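Local coordinates for protein ribulose bisphosphate carboxylase (Hyperthermus butylicus DSM 5456, PDB 6HUN) that probably catalyses the addition of carbon dioxide and water to ribulose 1,5-bisphosphate, yielding two molecules of 3-phosphoglycerate, as a form III Rubisco made of large subunits alone, at residues 202-205 / 206-210; 176-179 / 180-184; 214-217 / 218-222; 267-270 / 271-274. All coordinates share one frame; numbering follows the deposited sequence. Where two conformers were deposited one is given.

In the fold
All four contacts are local turns or helix starts of the catalytic eight-stranded barrel. Contacts 1, 2 and 4 lie where strands 201-203, 171-174 and 265-269 give way to loops; they are largely buried and reach the second subunit. Contact 3, the start of helix 216-234, is only partly buried, carries exposed residues and meets no other chain. Contacts 1 and 2 are joined by salt bridges from Lys179 to Asp205 and Glu206, and contact 3 sends Arg219 back to Asp204 of contact 1. Acidic groups of the predicted metal site dominate contact 1; a tyrosine packed on a cis-proline shapes contact 2, helical hydrogen bonds contact 3, and a strand-to-helix turn with backbone bonds and aromatic packing contact 4.

Contact 1. Residues 202-205 / 206-210; sequences VKDD and ENFAS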
loop_
_atom_site.group_PDB
_atom_site.type_symbol
_atom_site.label_atom_id
_atom_site.label_comp_id
_atom_site.label_asym_id
_atom_site.label_seq_id
_atom_site.Cartn_x
_atom_site.Cartn_y
_atom_site.Cartn_z
ATOM N N VAL A 202 21.064 -16.535 -1.960
ATOM C CA VAL A 202 21.351 -15.545 -0.936
ATOM C C VAL A 202 20.338 -14.417 -1.124
ATOM O O VAL A 202 19.967 -14.089 -2.249
ATOM C CB VAL A 202 22.817 -15.058 -1.011
ATOM C CG1 VAL A 202 23.184 -14.721 -2.412
ATOM C CG2 VAL A 202 23.050 -13.864 -0.076
ATOM N N LYS A 203 19.808 -13.916 -0.035
ATOM C CA LYS A 203 18.660 -13.009 -0.119
ATOM C C LYS A 203 18.956 -11.723 0.607
ATOM O O LYS A 203 19.344 -11.739 1.777
ATOM C CB LYS A 203 17.423 -13.675 0.479
ATOM C CG LYS A 203 16.073 -12.930 0.403
ATOM C CD LYS A 203 15.088 -13.850 1.162
ATOM C CE LYS A 203 13.680 -13.308 1.189
ATOM N NZ LYS A 203 13.190 -12.904 2.558
ATOM N N ASP A 204 18.690 -10.595 -0.056
ATOM C CA ASP A 204 18.791 -9.327 0.627
ATOM C C ASP A 204 17.675 -9.219 1.644
ATOM O O ASP A 204 16.579 -9.750 1.443
ATOM C CB ASP A 204 18.610 -8.169 -0.374
ATOM C CG ASP A 204 19.852 -7.827 -1.128
ATOM O OD1 ASP A 204 20.998 -8.351 -0.829
ATOM O OD2 ASP A 204 19.662 -7.019 -2.069
ATOM N N ASP A 205 17.892 -8.447 2.694
ATOM C CA ASP A 205 16.724 -8.227 3.535
ATOM C C ASP A 205 15.845 -7.126 2.933
ATOM O O ASP A 205 16.240 -6.422 2.000
ATOM C CB ASP A 205 17.142 -7.906 4.964
ATOM C CG ASP A 205 16.161 -8.469 5.999
ATOM O OD1 ASP A 205 15.736 -9.642 5.882
ATOM O OD2 ASP A 205 15.795 -7.733 6.929
ATOM N N GLU A 206 14.605 -7.003 3.465
ATOM C CA GLU A 206 13.592 -6.134 2.864
ATOM C C GLU A 206 13.983 -4.665 2.860
ATOM O O GLU A 206 13.481 -3.901 2.017
ATOM C CB GLU A 206 12.247 -6.324 3.591
ATOM C CG GLU A 206 12.181 -5.688 4.967
ATOM C CD GLU A 206 12.953 -6.445 6.023
ATOM O OE1 GLU A 206 13.250 -5.825 7.077
ATOM O OE2 GLU A 206 13.269 -7.649 5.803
ATOM N N ASN A 207 14.856 -4.234 3.737
ATOM C CA ASN A 207 15.154 -2.807 3.774
ATOM C C ASN A 207 16.503 -2.515 3.158
ATOM O O ASN A 207 17.008 -1.399 3.254
ATOM C CB ASN A 207 15.011 -2.232 5.206
ATOM C CG ASN A 207 16.015 -2.772 6.174
ATOM O OD1 ASN A 207 16.704 -3.727 5.875
ATOM N ND2 ASN A 207 16.140 -2.135 7.339
ATOM N N PHE A 208 17.094 -3.503 2.490
ATOM C CA PHE A 208 18.309 -3.252 1.721
ATOM C C PHE A 208 17.869 -2.673 0.389
ATOM O O PHE A 208 16.905 -3.165 -0.208
ATOM C CB PHE A 208 19.080 -4.537 1.518
ATOM C CG PHE A 208 20.559 -4.360 1.534
ATOM C CD1 PHE A 208 21.127 -3.084 1.500
ATOM C CD2 PHE A 208 21.396 -5.463 1.539
ATOM C CE1 PHE A 208 22.498 -2.889 1.489
ATOM C CE2 PHE A 208 22.769 -5.283 1.526
ATOM C CZ PHE A 208 23.324 -3.979 1.497
ATOM N N ALA A 209 18.488 -1.563 -0.021
ATOM C CA ALA A 209 18.137 -0.948 -1.296
ATOM C C ALA A 209 19.437 -0.461 -1.925
ATOM O O ALA A 209 20.267 -1.282 -2.345
ATOM C CB ALA A 209 17.130 0.206 -1.117
ATOM N N SER A 210 19.672 0.850 -1.946
ATOM C CA SER A 210 20.962 1.343 -2.361
ATOM C C SER A 210 21.438 2.470 -1.460
ATOM O O SER A 210 21.787 3.553 -1.923
ATOM C CB SER A 210 20.971 1.799 -3.821
ATOM O OG SER A 210 22.321 1.975 -4.282
#
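Asp204 and Phe208 meet because the aspartate holds CG opposite its own carbonyl carbon (chi1 -82°), which sets the carboxylate near Phe208 CD2; Glu206, its CG set between backbone N and carbonyl carbon and its chain bent at chi2 (-75°), folds back beside Asp205. The two acidic side chains run alongside, pointing the same way, with carboxylate planes 71° apart and Asp205 OD2 2.8 Å from Glu206 OE2. Asp205 was deposited in two conformers, so that spacing describes one of them. Lys179 NZ spans the pair with salt bridges to Asp205 OD2 and Glu206 OE1.

The backbone beneath is a type I beta turn from Asp205 to Phe208, closed by Phe208 N donating to Asp205 O over 3.1 Å. This turn follows barrel strand 201-203 and lays the phenylalanine against Asp204, whose OD1 is 3.8 Å from Phe208 CD2. The Asp204 carboxylate is buried yet richly satisfied: Tyr187 and Tyr240 hydroxyls reach OD1, while the backbone N of Asn243 reaches OD2. The buried OD1 of Asn207, by contrast, has no partner in the model.

Lys203, Asp205 and Glu206 are the predicted magnesium ligands. Here Lys203 lacks its carbamate, and its NZ, bonded to Gln403, stays 6.2 Å from Glu206 OE2. The side chain of Glu206 is about 7 Å from a bound calcium ion. The geometry is consistent with an unactivated site in which, in the conformer given, Lys179 bridges both carboxylates.

Contact 2. Residues 176-179 / 180-184; sequences PKPK and LGYTP
Tyr182 reaches back to Lys177, its OH donating a hydrogen bond to Lys177 O over 2.9 Å. The acceptor sits at the ring edge, in the ring plane, while the hydroxyl is tilted 29° from the carbonyl plane. This is the tight part of the contact: Pro178, preceded by a cis peptide, crosses the tyrosine at about a right angle, with its CD 3.4 Å from Tyr182 OH and 3.7 Å from Tyr182 CE2. Pro178 O comes within 3.5 Å of the same CE2. The hydroxyl also has a weak hydrogen bond with Val76 O of the second subunit. A phenylalanine in place of Tyr182 would keep this ring but would probably leave Lys177 O without its hydroxyl mate, lose the weak intersubunit bond and hold the cis-proline less firmly.

The other side is looser. Pro176 CB stands 4.4 Å from Tyr182 CE2, and the side chain of Lys177, a predicted proton acceptor, leaves the loop and is partly exposed. Lys179, predicted to bind substrate, is instead buried, and besides the acids of contact 1 its NZ pairs with Glu65 of the second subunit.

The loop links strand 171-174 to helix 184-196, which Thr183 N-caps; Pro176 and Tyr182 pack on Tyr187 and Val190 of that helix.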
loop_
_atom_site.group_PDB
_atom_site.type_symbol
_atom_site.label_atom_id
_atom_site.label_comp_id
_atom_site.label_asym_id
_atom_site.label_seq_id
_atom_site.Cartn_x
_atom_site.Cartn_y
_atom_site.Cartn_z
ATOM N N PRO A 176 21.711 -12.762 5.196
ATOM C CA PRO A 176 22.826 -12.511 6.116
ATOM C C PRO A 176 22.379 -11.945 7.456
ATOM O O PRO A 176 21.327 -11.327 7.598
ATOM C CB PRO A 176 23.683 -11.490 5.357
ATOM C CG PRO A 176 23.393 -11.757 3.919
ATOM C CD PRO A 176 21.962 -12.221 3.849
ATOM N N LYS A 177 23.208 -12.181 8.457
ATOM C CA LYS A 177 23.050 -11.543 9.734
ATOM C C LYS A 177 24.355 -10.832 10.056
ATOM O O LYS A 177 25.429 -11.430 9.901
ATOM C CB LYS A 177 22.701 -12.546 10.840
ATOM C CG LYS A 177 21.327 -13.184 10.698
ATOM C CD LYS A 177 21.097 -14.263 11.780
ATOM C CE LYS A 177 20.829 -13.670 13.189
ATOM N NZ LYS A 177 19.411 -13.229 13.362
ATOM N N PRO A 178 24.317 -9.552 10.470
ATOM C CA PRO A 178 23.093 -8.740 10.590
ATOM C C PRO A 178 22.559 -8.350 9.224
ATOM O O PRO A 178 23.314 -8.448 8.247
ATOM C CB PRO A 178 23.570 -7.515 11.361
ATOM C CG PRO A 178 25.048 -7.408 10.971
ATOM C CD PRO A 178 25.529 -8.808 10.869
ATOM N N LYS A 179 21.302 -7.901 9.143
ATOM C CA LYS A 179 20.718 -7.629 7.836
ATOM C C LYS A 179 21.309 -6.377 7.202
ATOM O O LYS A 179 21.274 -6.250 5.974
ATOM C CB LYS A 179 19.187 -7.520 7.930
ATOM C CG LYS A 179 18.680 -6.824 9.201
ATOM C CD LYS A 179 17.198 -7.037 9.482
ATOM C CE LYS A 179 16.387 -5.751 9.269
ATOM N NZ LYS A 179 14.927 -6.081 9.142
ATOM N N LEU A 180 21.875 -5.466 7.998
ATOM C CA LEU A 180 22.571 -4.307 7.446
ATOM C C LEU A 180 23.863 -4.082 8.210
ATOM O O LEU A 180 24.011 -4.507 9.358
ATOM C CB LEU A 180 21.717 -3.024 7.486
ATOM C CG LEU A 180 20.529 -2.858 6.528
ATOM C CD1 LEU A 180 19.930 -1.460 6.688
ATOM C CD2 LEU A 180 20.867 -3.110 5.073
ATOM N N GLY A 181 24.814 -3.429 7.539
ATOM C CA GLY A 181 26.074 -3.062 8.181
ATOM C C GLY A 181 27.341 -3.464 7.436
ATOM O O GLY A 181 28.446 -3.098 7.845
ATOM N N TYR A 182 27.193 -4.223 6.352
ATOM C CA TYR A 182 28.298 -4.726 5.548
ATOM C C TYR A 182 28.613 -3.772 4.394
ATOM O O TYR A 182 27.708 -3.277 3.711
ATOM C CB TYR A 182 27.947 -6.120 4.995
ATOM C CG TYR A 182 27.903 -7.226 6.038
ATOM C CD1 TYR A 182 29.062 -7.600 6.714
ATOM C CD2 TYR A 182 26.710 -7.886 6.353
ATOM C CE1 TYR A 182 29.047 -8.597 7.667
ATOM C CE2 TYR A 182 26.678 -8.898 7.324
ATOM C CZ TYR A 182 27.855 -9.244 7.975
ATOM O OH TYR A 182 27.893 -10.239 8.941
ATOM N N THR A 183 29.901 -3.528 4.162
ATOM C CA THR A 183 30.307 -2.904 2.908
ATOM C C THR A 183 30.149 -3.912 1.766
ATOM O O THR A 183 29.931 -5.105 2.001
ATOM C CB THR A 183 31.745 -2.387 3.004
ATOM O OG1 THR A 183 32.631 -3.480 3.259
ATOM C CG2 THR A 183 31.862 -1.357 4.115
ATOM N N PRO A 184 30.197 -3.458 0.506
ATOM C CA PRO A 184 30.124 -4.429 -0.594
ATOM C C PRO A 184 31.148 -5.544 -0.454
ATOM O O PRO A 184 30.771 -6.721 -0.544
ATOM C CB PRO A 184 30.356 -3.561 -1.827
ATOM C CG PRO A 184 29.766 -2.224 -1.438
ATOM C CD PRO A 184 30.114 -2.063 0.012
#

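Contact 3. Residues 214-217 / 218-222; sequences CRFE and ARLKE
Arg219 N donates to Arg215 O over 2.9 Å, Leu220 N to Phe216 O over 2.8 Å and Lys221 N to Glu217 O over 3.0 Å: three successive i to i+4 bonds that open helix 216-234, with Arg215 at the N-cap position. The helix is the crossover of the beta-alpha-beta unit between barrel strands 201-203 and 239-243.

The Arg219 guanidinium adds its own set of bonds; its chain leaves anti to the backbone N and then bends at chi3 (97°). NH2 forms a salt bridge with Asp204 and a hydrogen bond to Ala209 O, NE binds the Tyr240 hydroxyl, and the group makes a cation-pi contact with Phe208; these partners fix its rotation and tie the helix start to the loop after strand 201-203. Cys214 O lies in the guanidinium plane, 3.1 Å from Arg219 NH1.

Packing contacts lie alongside. The Phe216 ring plane stands 84° from the guanidinium, with CD1 3.6 Å from Arg219 NH2, and the ring also meets Val258 of helix 248-260. Cys214 SG touches the aliphatic part of the arginine, 3.7 Å from Arg219 CB. Leu220 CD2 rests 3.8 Å from Phe216 CE2.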
loop_
_atom_site.group_PDB
_atom_site.type_symbol
_atom_site.label_atom_id
_atom_site.label_comp_id
_atom_site.label_asym_id
_atom_site.label_seq_id
_atom_site.Cartn_x
_atom_site.Cartn_y
_atom_site.Cartn_z
ATOM N N CYS A 214 26.610 0.925 1.053
ATOM C CA CYS A 214 26.597 -0.307 0.268
ATOM C C CYS A 214 25.655 -0.151 -0.921
ATOM O O CYS A 214 24.528 -0.670 -0.922
ATOM C CB CYS A 214 26.157 -1.512 1.109
ATOM S SG CYS A 214 26.629 -3.118 0.357
ATOM N N ARG A 215 26.123 0.570 -1.928
ATOM C CA ARG A 215 25.317 0.841 -3.100
ATOM C C ARG A 215 25.014 -0.424 -3.871
ATOM O O ARG A 215 25.798 -1.395 -3.877
ATOM C CB ARG A 215 26.027 1.832 -4.002
ATOM C CG ARG A 215 26.466 2.977 -3.208
ATOM C CD ARG A 215 25.354 3.981 -3.069
ATOM N NE ARG A 215 25.881 5.197 -2.476
ATOM C CZ ARG A 215 26.818 5.965 -3.038
ATOM N NH1 ARG A 215 27.250 7.053 -2.411
ATOM N NH2 ARG A 215 27.322 5.660 -4.230
ATOM N N PHE A 216 23.898 -0.356 -4.600
ATOM C CA PHE A 216 23.350 -1.537 -5.246
ATOM C C PHE A 216 24.366 -2.156 -6.192
ATOM O O PHE A 216 24.645 -3.363 -6.115
ATOM C CB PHE A 216 22.065 -1.201 -5.998
ATOM C CG PHE A 216 21.403 -2.424 -6.607
ATOM C CD1 PHE A 216 20.519 -3.185 -5.864
ATOM C CD2 PHE A 216 21.715 -2.834 -7.900
ATOM C CE1 PHE A 216 19.903 -4.335 -6.396
ATOM C CE2 PHE A 216 21.115 -3.981 -8.439
ATOM C CZ PHE A 216 20.220 -4.721 -7.692
ATOM N N GLU A 217 24.969 -1.329 -7.061
ATOM C CA GLU A 217 25.846 -1.880 -8.090
ATOM C C GLU A 217 27.093 -2.497 -7.476
ATOM O O GLU A 217 27.509 -3.596 -7.862
ATOM C CB GLU A 217 26.214 -0.807 -9.117
ATOM C CG GLU A 217 27.389 -1.265 -10.002
ATOM C CD GLU A 217 27.287 -0.870 -11.467
ATOM O OE1 GLU A 217 26.589 0.120 -11.778
ATOM O OE2 GLU A 217 27.949 -1.533 -12.304
ATOM N N ALA A 218 27.718 -1.798 -6.528
ATOM C CA ALA A 218 28.936 -2.327 -5.932
ATOM C C ALA A 218 28.638 -3.584 -5.121
ATOM O O ALA A 218 29.444 -4.510 -5.108
ATOM C CB ALA A 218 29.617 -1.249 -5.082
ATOM N N ARG A 219 27.475 -3.649 -4.484
ATOM C CA ARG A 219 27.055 -4.848 -3.749
ATOM C C ARG A 219 26.792 -6.030 -4.687
ATOM O O ARG A 219 27.305 -7.150 -4.462
ATOM C CB ARG A 219 25.792 -4.527 -2.937
ATOM C CG ARG A 219 25.146 -5.733 -2.323
ATOM C CD ARG A 219 24.110 -5.278 -1.293
ATOM N NE ARG A 219 22.748 -5.233 -1.803
ATOM C CZ ARG A 219 22.062 -4.111 -1.974
ATOM N NH1 ARG A 219 22.633 -2.942 -1.697
ATOM N NH2 ARG A 219 20.821 -4.167 -2.429
ATOM N N LEU A 220 26.076 -5.773 -5.784
ATOM C CA LEU A 220 25.768 -6.799 -6.779
ATOM C C LEU A 220 27.038 -7.392 -7.406
ATOM O O LEU A 220 27.139 -8.608 -7.573
ATOM C CB LEU A 220 24.877 -6.191 -7.862
ATOM C CG LEU A 220 24.497 -7.040 -9.067
ATOM C CD1 LEU A 220 23.765 -8.268 -8.543
ATOM C CD2 LEU A 220 23.686 -6.242 -10.139
ATOM N N LYS A 221 27.996 -6.554 -7.787
ATOM C CA LYS A 221 29.273 -7.083 -8.283
ATOM C C LYS A 221 29.912 -8.045 -7.282
ATOM O O LYS A 221 30.392 -9.125 -7.654
ATOM C CB LYS A 221 30.234 -5.934 -8.562
ATOM C CG LYS A 221 29.750 -4.905 -9.577
ATOM C CD LYS A 221 30.787 -3.788 -9.784
ATOM C CE LYS A 221 31.993 -4.270 -10.591
ATOM N NZ LYS A 221 32.953 -5.123 -9.810
ATOM N N GLU A 222 29.990 -7.643 -6.010
ATOM C CA GLU A 222 30.647 -8.486 -5.015
ATOM C C GLU A 222 29.900 -9.796 -4.782
ATOM O O GLU A 222 30.533 -10.829 -4.513
ATOM C CB GLU A 222 30.811 -7.739 -3.698
ATOM C CG GLU A 222 31.832 -6.637 -3.719
ATOM C CD GLU A 222 33.196 -7.161 -4.053
ATOM O OE1 GLU A 222 33.705 -8.046 -3.306
ATOM O OE2 GLU A 222 33.751 -6.707 -5.081
#

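Contact 4. Residues 267-270 / 271-274; sequences MIDF and LTAG
Phe270 and Leu271 stand side by side and point the same way, the phenylalanine ring meeting the leucine branch with CE1 3.7 Å from Leu271 CG and 3.8 Å from Leu271 CD2. Phe270 gets there with CG lodged between its backbone N and carbonyl carbon (chi1 59°). The ring also meets Trp275 with planes about 50° apart and touches Leu278, Val315 and Ala319. An alanine here would probably open a gap beside Leu271 and Trp275 and leave Val315 and Ala319 without this ring.

Asp269 and Thr272 are set at a slant instead, and the threonine hydroxyl meets the aspartate's methylene: OG1 lies 3.1 Å from Asp269 CB but 3.8 Å from Asp269 OD2. The Asp269 side chain touches His295, a predicted proton acceptor, and Glu206, and its OD1 takes a weak hydrogen bond from Asn243. The turn carries strand 265-269 of the TIM (beta/alpha) barrel into helix 275-288, with Gly274 at the N-cap position of that helix.

Asp269 O accepts from Ala273 N over 2.9 Å and, weakly, from Thr272 N; Gly274 N bonds weakly to Phe270 O. Gly274 has phi 112°, where a side chain would jam against the preceding carbonyl O. Ile268 CD1 reaches Ala273 CB at 4.2 Å, and the Ala273 backbone hydrogen-bonds to the second subunit.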
loop_
_atom_site.group_PDB
_atom_site.type_symbol
_atom_site.label_atom_id
_atom_site.label_comp_id
_atom_site.label_asym_id
_atom_site.label_seq_id
_atom_site.Cartn_x
_atom_site.Cartn_y
_atom_site.Cartn_z
ATOM N N MET A 267 14.187 -9.152 -6.244
ATOM C CA MET A 267 13.220 -9.067 -5.170
ATOM C C MET A 267 12.628 -7.673 -5.138
ATOM O O MET A 267 13.357 -6.687 -5.311
ATOM C CB MET A 267 13.896 -9.389 -3.819
ATOM C CG MET A 267 13.026 -9.149 -2.604
ATOM S SD MET A 267 14.130 -9.753 -1.263
ATOM C CE MET A 267 13.743 -8.642 0.063
ATOM N N ILE A 268 11.327 -7.599 -4.840
ATOM C CA ILE A 268 10.633 -6.311 -4.723
ATOM C C ILE A 268 9.675 -6.360 -3.535
ATOM O O ILE A 268 9.014 -7.383 -3.276
ATOM C CB ILE A 268 9.906 -5.925 -6.002
ATOM C CG1 ILE A 268 9.290 -4.519 -5.808
ATOM C CG2 ILE A 268 8.771 -6.915 -6.340
ATOM C CD1 ILE A 268 8.946 -3.903 -7.104
ATOM N N ASP A 269 9.716 -5.296 -2.746
ATOM C CA ASP A 269 8.781 -5.142 -1.616
ATOM C C ASP A 269 7.517 -4.623 -2.250
ATOM O O ASP A 269 7.358 -3.433 -2.467
ATOM C CB ASP A 269 9.340 -4.180 -0.589
ATOM C CG ASP A 269 10.693 -4.587 -0.010
ATOM O OD1 ASP A 269 11.273 -5.674 -0.264
ATOM O OD2 ASP A 269 11.205 -3.780 0.788
ATOM N N PHE A 270 6.576 -5.517 -2.595
ATOM C CA PHE A 270 5.538 -5.038 -3.502
ATOM C C PHE A 270 4.473 -4.184 -2.806
ATOM O O PHE A 270 3.656 -3.586 -3.500
ATOM C CB PHE A 270 4.890 -6.231 -4.234
ATOM C CG PHE A 270 4.234 -7.271 -3.313
ATOM C CD1 PHE A 270 2.875 -7.193 -3.003
ATOM C CD2 PHE A 270 4.968 -8.363 -2.840
ATOM C CE1 PHE A 270 2.284 -8.160 -2.212
ATOM C CE2 PHE A 270 4.405 -9.346 -1.999
ATOM C CZ PHE A 270 3.071 -9.267 -1.721
ATOM N N LEU A 271 4.403 -4.201 -1.475
ATOM C CA LEU A 271 3.427 -3.320 -0.805
ATOM C C LEU A 271 4.034 -1.975 -0.483
ATOM O O LEU A 271 3.299 -0.968 -0.501
ATOM C CB LEU A 271 2.877 -3.978 0.488
ATOM C CG LEU A 271 2.073 -5.242 0.077
ATOM C CD1 LEU A 271 1.764 -5.957 1.422
ATOM C CD2 LEU A 271 0.851 -4.953 -0.770
ATOM N N THR A 272 5.351 -1.889 -0.272
ATOM C CA THR A 272 5.946 -0.566 -0.006
ATOM C C THR A 272 6.364 0.170 -1.280
ATOM O O THR A 272 6.240 1.416 -1.317
ATOM C CB THR A 272 7.164 -0.713 0.935
ATOM O OG1 THR A 272 8.223 -1.428 0.291
ATOM C CG2 THR A 272 6.780 -1.443 2.244
ATOM N N ALA A 273 6.814 -0.545 -2.316
ATOM C CA ALA A 273 6.954 0.096 -3.632
ATOM C C ALA A 273 5.588 0.261 -4.295
ATOM O O ALA A 273 5.296 1.289 -4.922
ATOM C CB ALA A 273 7.912 -0.740 -4.519
ATOM N N GLY A 274 4.707 -0.711 -4.139
ATOM C CA GLY A 274 3.340 -0.597 -4.584
ATOM C C GLY A 274 3.018 -1.545 -5.753
ATOM O O GLY A 274 3.899 -2.113 -6.394
#